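Local coordinates for protein KLLA0C04147p (Kluyveromyces lactis, PDB 5H2A) that probably binds and transfers sterols as an OSBP-family protein, of which this chain is the N-terminal ankyrin-repeat domain, at residues L17-C22 with C32-N37. Numbering follows the deposited sequence.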
# COMPACT_ATOMS: atom_id res chain seq x y z
N LEU A 17 0.48 28.23 -12.94
CA LEU A 17 1.13 28.80 -14.12
C LEU A 17 2.65 28.83 -13.94
O LEU A 17 3.40 28.44 -14.84
CB LEU A 17 0.61 30.22 -14.38
CG LEU A 17 1.00 30.88 -15.71
CD1 LEU A 17 0.29 30.16 -16.86
CD2 LEU A 17 0.62 32.35 -15.68
N LYS A 18 3.10 29.34 -12.80
CA LYS A 18 4.53 29.40 -12.51
C LYS A 18 5.15 28.02 -12.46
O LYS A 18 6.24 27.79 -13.00
CB LYS A 18 4.77 30.14 -11.19
CG LYS A 18 4.47 31.64 -11.24
CD LYS A 18 4.36 32.25 -9.84
CE LYS A 18 4.08 33.76 -9.91
NZ LYS A 18 3.62 34.34 -8.60
N LEU A 19 4.45 27.07 -11.83
CA LEU A 19 4.99 25.72 -11.67
C LEU A 19 5.11 24.99 -13.00
O LEU A 19 6.14 24.36 -13.27
CB LEU A 19 4.10 24.92 -10.71
CG LEU A 19 4.52 23.46 -10.55
CD1 LEU A 19 5.87 23.38 -9.83
CD2 LEU A 19 3.42 22.69 -9.78
N LEU A 20 4.06 25.04 -13.83
CA LEU A 20 4.12 24.34 -15.11
C LEU A 20 5.21 24.90 -16.00
O LEU A 20 5.86 24.15 -16.74
CB LEU A 20 2.78 24.40 -15.84
CG LEU A 20 1.71 23.52 -15.22
CD1 LEU A 20 0.35 23.72 -15.86
CD2 LEU A 20 2.14 22.06 -15.29
N ASP A 21 5.40 26.22 -15.97
CA ASP A 21 6.46 26.80 -16.77
C ASP A 21 7.81 26.26 -16.33
O ASP A 21 8.64 25.87 -17.15
CB ASP A 21 6.44 28.32 -16.67
CG ASP A 21 7.58 28.95 -17.44
OD1 ASP A 21 7.44 29.08 -18.67
OD2 ASP A 21 8.60 29.28 -16.81
N CYS A 22 8.02 26.19 -15.02
CA CYS A 22 9.26 25.64 -14.49
C CYS A 22 9.41 24.16 -14.86
O CYS A 22 10.47 23.72 -15.31
CB CYS A 22 9.28 25.83 -12.97
SG CYS A 22 10.84 25.35 -12.19
N CYS A 32 13.57 23.73 -7.14
CA CYS A 32 13.72 24.01 -5.70
C CYS A 32 13.66 25.50 -5.42
O CYS A 32 12.97 25.95 -4.49
CB CYS A 32 15.04 23.42 -5.18
SG CYS A 32 15.09 21.63 -5.09
N HIS A 33 14.39 26.29 -6.21
CA HIS A 33 14.40 27.74 -6.02
C HIS A 33 13.01 28.35 -6.17
O HIS A 33 12.63 29.26 -5.42
CB HIS A 33 15.37 28.36 -7.03
CG HIS A 33 15.58 29.83 -6.85
ND1 HIS A 33 14.98 30.77 -7.66
CD2 HIS A 33 16.37 30.52 -6.00
CE1 HIS A 33 15.37 31.98 -7.29
NE2 HIS A 33 16.21 31.86 -6.28
N LEU A 34 12.23 27.86 -7.14
CA LEU A 34 10.86 28.32 -7.32
C LEU A 34 10.02 28.04 -6.08
O LEU A 34 9.25 28.90 -5.61
CB LEU A 34 10.21 27.64 -8.53
CG LEU A 34 8.74 28.00 -8.79
CD1 LEU A 34 8.63 29.41 -9.38
CD2 LEU A 34 8.05 26.98 -9.69
N ILE A 35 10.14 26.83 -5.54
CA ILE A 35 9.40 26.47 -4.33
C ILE A 35 9.74 27.43 -3.19
O ILE A 35 8.87 27.93 -2.47
CB ILE A 35 9.70 25.01 -3.93
CG1 ILE A 35 9.30 24.02 -5.03
CG2 ILE A 35 9.09 24.65 -2.57
CD1 ILE A 35 7.91 24.20 -5.58
N ALA A 36 11.04 27.69 -2.99
CA ALA A 36 11.45 28.54 -1.88
C ALA A 36 10.90 29.95 -2.02
O ALA A 36 10.53 30.59 -1.03
CB ALA A 36 12.98 28.57 -1.78
N ASN A 37 10.81 30.44 -3.25
CA ASN A 37 10.45 31.83 -3.48
C ASN A 37 8.96 32.06 -3.72
O ASN A 37 8.45 33.14 -3.40
CB ASN A 37 11.27 32.37 -4.65
CG ASN A 37 12.71 32.64 -4.25
OD1 ASN A 37 13.60 31.82 -4.47
ND2 ASN A 37 12.92 33.78 -3.60
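Leu34 lays its CD2 methyl over the surface of helix 12-25, against Lys18, Leu19 and Cys22 at once. The two helices form an antiparallel helical hairpin at the N-terminal end of this ankyrin-repeat domain, with a short turn joining helix 12-25 to helix 28-38. Their short segments run at 167° to each other, and the axes of these segments come no nearer than 10.7 Å, a gap filled largely by Leu34. Leu34 accounts for 82 Å² of the area lost, far more than any other residue here, and its CG stands anti to the backbone N (chi1 178°), a torsion that carries the methyl fork across to the partner helix.

There CD2 meets main-chain as well as side-chain atoms: Leu34 CD2 lies 3.9 Å from both Leu19 CA and Lys18 O. That oxygen already accepts a helical bond from Cys22 N, so the methyl packs beside an occupied acceptor. The other branch meets the side chain of the same lysine: Leu34 CD1 stands 4.3 Å from Lys18 CB. From there the lysine chain runs on, nearly fully extended, and its ammonium forms a salt bridge with Glu38, a second, polar link between the helices. No hydrogen bond joins the two segments themselves. On the buried flank, Leu19 also touches Ile54 and Tyr57 of helix 54-61, while Ile35 reaches Ile54, so both helices of the pair pack against helix 54-61. Leu19 CD1 approaches Leu34 CD2 to 4.2 Å, whereas Cys22 CB comes closer to that methyl, at 3.7 Å.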